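Local coordinates for protein arginine decarboxylase (Campylobacter jejuni subsp. jejuni, PDB 3NZP) that probably catalyses the pyridoxal-phosphate-dependent decarboxylation of arginine to agmatine, a step in polyamine and spermidine biosynthesis, at residues T228-H233 with K264-I269; M450-G455 with A518-L523. All blocks are in the same frame, centred on the assembly; numbering follows the deposited sequence.

Interaction 1. Residues T228-H233 with K264-I269. With PLP (pyridoxal-5'-phosphate), chain E.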
loop_
_atom_site.group_PDB
_atom_site.type_symbol
_atom_site.label_atom_id
_atom_site.label_comp_id
_atom_site.label_asym_id
_atom_site.label_seq_id
_atom_site.Cartn_x
_atom_site.Cartn_y
_atom_site.Cartn_z
ATOM N N THR B 228 -11.204 25.491 23.675
ATOM C CA THR B 228 -12.469 25.774 23.014
ATOM C C THR B 228 -13.230 24.592 22.418
ATOM O O THR B 228 -14.415 24.730 22.090
ATOM C CB THR B 228 -12.279 26.815 21.916
ATOM O OG1 THR B 228 -11.311 26.350 20.967
ATOM C CG2 THR B 228 -11.818 28.110 22.521
HETATM N N MSE B 229 -12.567 23.451 22.240
HETATM C CA MSE B 229 -13.255 22.280 21.695
HETATM C C MSE B 229 -12.641 20.948 22.072
HETATM O O MSE B 229 -11.444 20.855 22.348
HETATM C CB MSE B 229 -13.362 22.340 20.163
HETATM C CG MSE B 229 -12.059 22.149 19.425
HETATM SE SE MSE B 229 -12.250 21.615 17.531
HETATM C CE MSE B 229 -13.084 23.198 16.772
ATOM N N ILE B 230 -13.496 19.928 22.114
ATOM C CA ILE B 230 -13.068 18.565 22.383
ATOM C C ILE B 230 -13.226 17.830 21.048
ATOM O O ILE B 230 -14.096 18.167 20.244
ATOM C CB ILE B 230 -13.937 17.832 23.450
ATOM C CG1 ILE B 230 -15.386 17.778 23.032
ATOM C CG2 ILE B 230 -13.862 18.536 24.760
ATOM C CD1 ILE B 230 -16.176 16.952 23.983
ATOM N N HIS B 231 -12.385 16.831 20.817
ATOM C CA HIS B 231 -12.410 16.092 19.568
ATOM C C HIS B 231 -12.233 14.602 19.815
ATOM O O HIS B 231 -11.558 14.199 20.768
ATOM C CB HIS B 231 -11.287 16.640 18.654
ATOM C CG HIS B 231 -10.927 15.753 17.500
ATOM N ND1 HIS B 231 -9.892 14.844 17.557
ATOM C CD2 HIS B 231 -11.459 15.635 16.259
ATOM C CE1 HIS B 231 -9.801 14.204 16.403
ATOM N NE2 HIS B 231 -10.742 14.666 15.598
ATOM N N PHE B 232 -12.866 13.789 18.972
ATOM C CA PHE B 232 -12.742 12.332 19.049
ATOM C C PHE B 232 -12.772 11.794 17.613
ATOM O O PHE B 232 -13.372 12.417 16.729
ATOM C CB PHE B 232 -13.871 11.731 19.909
ATOM C CG PHE B 232 -15.243 11.801 19.297
ATOM C CD1 PHE B 232 -15.673 10.822 18.410
ATOM C CD2 PHE B 232 -16.110 12.843 19.610
ATOM C CE1 PHE B 232 -16.950 10.883 17.841
ATOM C CE2 PHE B 232 -17.391 12.911 19.040
ATOM C CZ PHE B 232 -17.808 11.931 18.155
ATOM N N HIS B 233 -12.071 10.690 17.354
ATOM C CA HIS B 233 -12.080 10.093 16.010
ATOM C C HIS B 233 -12.406 8.617 16.126
ATOM O O HIS B 233 -11.740 7.898 16.856
ATOM C CB HIS B 233 -10.722 10.263 15.275
ATOM C CG HIS B 233 -10.725 9.746 13.858
ATOM N ND1 HIS B 233 -11.571 10.230 12.878
ATOM C CD2 HIS B 233 -10.005 8.761 13.268
ATOM C CE1 HIS B 233 -11.377 9.564 11.754
ATOM N NE2 HIS B 233 -10.432 8.669 11.964
ATOM N N LYS B 264 -15.467 27.370 30.454
ATOM C CA LYS B 264 -16.492 28.181 29.819
ATOM C C LYS B 264 -16.303 28.448 28.336
ATOM O O LYS B 264 -17.277 28.625 27.595
ATOM C CB LYS B 264 -16.663 29.500 30.580
ATOM C CG LYS B 264 -17.787 29.428 31.616
ATOM C CD LYS B 264 -17.583 28.250 32.588
ATOM C CE LYS B 264 -18.887 27.818 33.275
ATOM N NZ LYS B 264 -19.900 27.245 32.334
ATOM N N ASN B 265 -15.054 28.453 27.892
ATOM C CA ASN B 265 -14.786 28.706 26.491
ATOM C C ASN B 265 -15.005 27.488 25.613
ATOM O O ASN B 265 -15.019 27.593 24.390
ATOM C CB ASN B 265 -13.376 29.214 26.315
ATOM C CG ASN B 265 -13.353 30.597 25.752
ATOM O OD1 ASN B 265 -14.035 30.887 24.758
ATOM N ND2 ASN B 265 -12.567 31.475 26.373
ATOM N N LEU B 266 -15.167 26.335 26.248
ATOM C CA LEU B 266 -15.413 25.108 25.523
ATOM C C LEU B 266 -16.814 25.202 24.923
ATOM O O LEU B 266 -17.815 25.070 25.626
ATOM C CB LEU B 266 -15.313 23.917 26.467
ATOM C CG LEU B 266 -15.790 22.564 25.934
ATOM C CD1 LEU B 266 -15.119 22.234 24.604
ATOM C CD2 LEU B 266 -15.485 21.510 26.986
ATOM N N LYS B 267 -16.870 25.437 23.617
ATOM C CA LYS B 267 -18.132 25.594 22.933
ATOM C C LYS B 267 -18.266 24.810 21.635
ATOM O O LYS B 267 -19.129 25.115 20.802
ATOM C CB LYS B 267 -18.374 27.075 22.663
ATOM C CG LYS B 267 -18.380 27.927 23.922
ATOM C CD LYS B 267 -18.773 29.360 23.606
ATOM C CE LYS B 267 -18.766 30.223 24.848
ATOM N NZ LYS B 267 -19.392 31.534 24.530
ATOM N N ALA B 268 -17.427 23.799 21.453
ATOM C CA ALA B 268 -17.520 23.007 20.242
ATOM C C ALA B 268 -17.089 21.568 20.432
ATOM O O ALA B 268 -16.277 21.254 21.297
ATOM C CB ALA B 268 -16.712 23.649 19.118
ATOM N N ILE B 269 -17.672 20.696 19.619
ATOM C CA ILE B 269 -17.347 19.289 19.649
ATOM C C ILE B 269 -16.965 18.887 18.228
ATOM O O ILE B 269 -17.687 19.168 17.263
ATOM C CB ILE B 269 -18.532 18.437 20.144
ATOM C CG1 ILE B 269 -18.810 18.714 21.620
ATOM C CG2 ILE B 269 -18.210 16.977 19.996
ATOM C CD1 ILE B 269 -19.933 17.872 22.203
HETATM N N1 PLP E . -10.143 13.205 11.539
HETATM C C2 PLP E . -8.980 12.764 12.029
HETATM C C2A PLP E . -8.500 13.284 13.356
HETATM C C3 PLP E . -8.197 11.830 11.286
HETATM O O3 PLP E . -6.998 11.378 11.781
HETATM C C4 PLP E . -8.718 11.350 10.009
HETATM C C4A PLP E . -7.961 10.374 9.198
HETATM C C5 PLP E . -9.985 11.880 9.550
HETATM C C6 PLP E . -10.660 12.799 10.364
HETATM C C5A PLP E . -10.605 11.447 8.213
HETATM O O4P PLP E . -11.677 10.506 8.410
HETATM P P PLP E . -12.284 10.119 6.957
HETATM O O1P PLP E . -13.550 9.389 7.158
HETATM O O2P PLP E . -12.577 11.426 6.081
HETATM O O3P PLP E . -11.262 9.173 6.171
#
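The Phe232 ring meets Ile269 at its edge, where CE2 lies 4.3 Å from Ile269 CG2 near the ring plane. The other two rings of 228-233 turn to the cofactor: His233 by one face, with PLP C3 3.8 Å above the imidazole plane and over its centre, and His231 by its edge, CE1 to the PLP methyl C2A 3.4 Å. Gly273 N hydrogen-bonds His233 ND1, and Glu320 weakly holds His231 NE2. The segments lie on neighbouring parallel strands of the closed eight-stranded TIM barrel, joined through helix 242-260 as a beta-alpha-beta unit; 264-267 is the loop leading into strand 268-272, while His231 ends strand 227-231 and His233 lies just beyond it. Thr228 O takes Lys267 N well, at 3.0 Å and from 40° out of the carbonyl plane, and Ala268 N only weakly. Ile230 N donates to Ala268 O at 3.2 Å, with less tilt. On the sheet face that carries Ile230 and Ile269, the two side chains lie side by side and point the same way, and helix 242-260 covers Ile269 and Leu266 through Tyr255. Leu266 reaches in obliquely, its CD1 3.9 Å from Ile230 CG2. On the other face Phe318 of strand 316-319 touches both Met229 and Ala268, whose CB atoms meet at 3.7 Å.

Interaction 2. Residues M450-G455 with A518-L523. With PLP (pyridoxal-5'-phosphate), chain E.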
loop_
_atom_site.group_PDB
_atom_site.type_symbol
_atom_site.label_atom_id
_atom_site.label_comp_id
_atom_site.label_asym_id
_atom_site.label_seq_id
_atom_site.Cartn_x
_atom_site.Cartn_y
_atom_site.Cartn_z
HETATM N N MSE B 450 -5.151 2.467 -7.353
HETATM C CA MSE B 450 -6.129 1.836 -6.471
HETATM C C MSE B 450 -5.524 0.907 -5.435
HETATM O O MSE B 450 -5.717 -0.312 -5.476
HETATM C CB MSE B 450 -7.167 1.073 -7.297
HETATM C CG MSE B 450 -8.307 1.938 -7.806
HETATM SE SE MSE B 450 -9.173 1.223 -9.392
HETATM C CE MSE B 450 -8.132 2.118 -10.738
ATOM N N PRO B 451 -4.783 1.477 -4.480
ATOM C CA PRO B 451 -4.150 0.686 -3.422
ATOM C C PRO B 451 -5.175 0.074 -2.456
ATOM O O PRO B 451 -5.032 -1.082 -2.062
ATOM C CB PRO B 451 -3.226 1.702 -2.750
ATOM C CG PRO B 451 -3.975 2.994 -2.920
ATOM C CD PRO B 451 -4.451 2.908 -4.348
ATOM N N ASP B 452 -6.207 0.848 -2.094
ATOM C CA ASP B 452 -7.258 0.380 -1.173
ATOM C C ASP B 452 -7.884 -0.915 -1.651
ATOM O O ASP B 452 -8.592 -1.576 -0.897
ATOM C CB ASP B 452 -8.370 1.429 -0.989
ATOM C CG ASP B 452 -8.207 2.246 0.288
ATOM O OD1 ASP B 452 -9.171 2.948 0.700
ATOM O OD2 ASP B 452 -7.110 2.187 0.878
ATOM N N PHE B 453 -7.633 -1.273 -2.905
ATOM C CA PHE B 453 -8.180 -2.505 -3.436
ATOM C C PHE B 453 -7.319 -3.673 -2.938
ATOM O O PHE B 453 -7.842 -4.684 -2.470
ATOM C CB PHE B 453 -8.211 -2.472 -4.967
ATOM C CG PHE B 453 -9.077 -3.539 -5.572
ATOM C CD1 PHE B 453 -10.469 -3.465 -5.478
ATOM C CD2 PHE B 453 -8.508 -4.651 -6.191
ATOM C CE1 PHE B 453 -11.284 -4.490 -5.992
ATOM C CE2 PHE B 453 -9.310 -5.680 -6.707
ATOM C CZ PHE B 453 -10.699 -5.598 -6.606
ATOM N N TRP B 454 -5.999 -3.516 -3.016
ATOM C CA TRP B 454 -5.059 -4.550 -2.575
ATOM C C TRP B 454 -4.891 -4.558 -1.055
ATOM O O TRP B 454 -4.805 -5.620 -0.432
ATOM C CB TRP B 454 -3.693 -4.319 -3.220
ATOM C CG TRP B 454 -2.625 -5.239 -2.710
ATOM C CD1 TRP B 454 -2.257 -6.442 -3.240
ATOM C CD2 TRP B 454 -1.795 -5.036 -1.553
ATOM N NE1 TRP B 454 -1.247 -6.999 -2.490
ATOM C CE2 TRP B 454 -0.946 -6.159 -1.448
ATOM C CE3 TRP B 454 -1.687 -4.013 -0.592
ATOM C CZ2 TRP B 454 0.003 -6.288 -0.423
ATOM C CZ3 TRP B 454 -0.741 -4.144 0.427
ATOM C CH2 TRP B 454 0.087 -5.274 0.500
ATOM N N GLY B 455 -4.825 -3.361 -0.475
ATOM C CA GLY B 455 -4.663 -3.225 0.963
ATOM C C GLY B 455 -5.831 -3.813 1.733
ATOM O O GLY B 455 -5.635 -4.674 2.598
ATOM N N ALA B 518 -10.196 9.480 -3.009
ATOM C CA ALA B 518 -9.803 9.554 -1.617
ATOM C C ALA B 518 -8.864 8.414 -1.216
ATOM O O ALA B 518 -9.112 7.242 -1.520
ATOM C CB ALA B 518 -11.028 9.554 -0.740
ATOM N N TYR B 519 -7.768 8.766 -0.554
ATOM C CA TYR B 519 -6.819 7.767 -0.110
ATOM C C TYR B 519 -6.100 6.930 -1.191
ATOM O O TYR B 519 -5.177 6.195 -0.870
ATOM C CB TYR B 519 -7.522 6.826 0.860
ATOM C CG TYR B 519 -7.864 7.476 2.167
ATOM C CD1 TYR B 519 -6.866 8.071 2.937
ATOM C CD2 TYR B 519 -9.170 7.449 2.671
ATOM C CE1 TYR B 519 -7.150 8.612 4.179
ATOM C CE2 TYR B 519 -9.469 7.990 3.918
ATOM C CZ TYR B 519 -8.449 8.564 4.668
ATOM O OH TYR B 519 -8.684 9.047 5.930
ATOM N N GLN B 520 -6.483 7.020 -2.457
ATOM C CA GLN B 520 -5.801 6.197 -3.452
ATOM C C GLN B 520 -4.496 6.751 -3.941
ATOM O O GLN B 520 -3.498 6.042 -4.018
ATOM C CB GLN B 520 -6.694 5.967 -4.648
ATOM C CG GLN B 520 -7.979 5.373 -4.219
ATOM C CD GLN B 520 -7.736 4.148 -3.384
ATOM O OE1 GLN B 520 -7.286 3.126 -3.893
ATOM N NE2 GLN B 520 -8.016 4.248 -2.076
ATOM N N GLU B 521 -4.496 8.025 -4.286
ATOM C CA GLU B 521 -3.285 8.628 -4.783
ATOM C C GLU B 521 -2.221 8.672 -3.700
ATOM O O GLU B 521 -1.051 8.399 -3.979
ATOM C CB GLU B 521 -3.583 10.028 -5.290
ATOM C CG GLU B 521 -4.819 10.107 -6.155
ATOM C CD GLU B 521 -5.002 11.482 -6.714
ATOM O OE1 GLU B 521 -4.107 11.927 -7.461
ATOM O OE2 GLU B 521 -6.026 12.123 -6.399
ATOM N N VAL B 522 -2.628 9.009 -2.473
ATOM C CA VAL B 522 -1.701 9.095 -1.338
ATOM C C VAL B 522 -1.107 7.731 -1.024
ATOM O O VAL B 522 0.006 7.620 -0.505
ATOM C CB VAL B 522 -2.390 9.643 -0.042
ATOM C CG1 VAL B 522 -2.377 11.168 -0.036
ATOM C CG2 VAL B 522 -3.814 9.141 0.048
ATOM N N LEU B 523 -1.852 6.688 -1.351
ATOM C CA LEU B 523 -1.378 5.347 -1.100
ATOM C C LEU B 523 -0.924 4.677 -2.389
ATOM O O LEU B 523 -0.868 3.454 -2.470
ATOM C CB LEU B 523 -2.478 4.532 -0.420
ATOM C CG LEU B 523 -2.725 4.790 1.082
ATOM C CD1 LEU B 523 -2.809 6.291 1.404
ATOM C CD2 LEU B 523 -3.998 4.060 1.488
HETATM N N1 PLP E . -10.143 13.205 11.539
HETATM C C2 PLP E . -8.980 12.764 12.029
HETATM C C2A PLP E . -8.500 13.284 13.356
HETATM C C3 PLP E . -8.197 11.830 11.286
HETATM O O3 PLP E . -6.998 11.378 11.781
HETATM C C4 PLP E . -8.718 11.350 10.009
HETATM C C4A PLP E . -7.961 10.374 9.198
HETATM C C5 PLP E . -9.985 11.880 9.550
HETATM C C6 PLP E . -10.660 12.799 10.364
HETATM C C5A PLP E . -10.605 11.447 8.213
HETATM O O4P PLP E . -11.677 10.506 8.410
HETATM P P PLP E . -12.284 10.119 6.957
HETATM O O1P PLP E . -13.550 9.389 7.158
HETATM O O2P PLP E . -12.577 11.426 6.081
HETATM O O3P PLP E . -11.262 9.173 6.171
#
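Met450 and Gln520 bring the two backbones closest, with CA atoms 5.3 Å apart, where a weakly bonded helix of about 451-455 starts beside a loop whose residues 520-522 turn like a helix but lack its regular hydrogen bonding. Gln520 and Pro451 contribute the largest shares of the contact. The Gln520 chain bends at chi2 (-53°), which turns CD, and with it the carboxamide, toward Pro451 and Asp452, and each end of the amide is used differently. OE1 accepts Asp452 N at 3.1 Å, but this oxygen is modelled too close to a neighbour, so the bond is doubtful. NE2 turns back to its own segment and donates to Ala518 O at 3.2 Å, a nearly straight bond (162°) that lies in both the carbonyl plane and the amide plane of Gln520, which fixes the rotation of the amide. The Asp452 side chain crosses that of Gln520 at about a right angle, the carboxylate and amide planes 63° apart; OD1 and NE2 are close at 3.3 Å, but the angle is too poor for a hydrogen bond. As in other class-II decarboxylases, the loop belongs to the beta domain, built here from strands before and after the TIM barrel; it runs between strands 510-513 and 534-540 and delivers Tyr519 to the cofactor. Tyr519 OH donates to PLP O3P at 2.6 Å, and the phosphate oxygen lies in the ring plane, at the ring edge. The ring of Pro451 packs its CB and CG against Leu523 CB, and Asp452 OD2 comes to 3.7 Å from Leu523 CD2. Leu523 also packs on Met525 of the second subunit, while Glu521 forms a salt bridge with Arg50 and hydrogen bonds with His532 and Asn88.

Interactions 1 and 2 follow one another along the chain, and their centres lie 32 Å apart; their nearest atoms are about 6 Å apart and do not touch. What joins them is PLP: residues 228-233 meet chiefly its pyridine ring and methyl, residues 518-523 its phosphate, so different parts of one cofactor are met from the barrel and from the beta domain. Other pocket residues lie near Tyr519: its side chain is about 3 Å from that of Lys86, the predicted attachment site, which is not linked to PLP here, and about 4 Å from that of Arg323. Backbone N atoms of Gly274, Gly322 and Arg323, with Ser236 OG, also hydrogen-bond PLP.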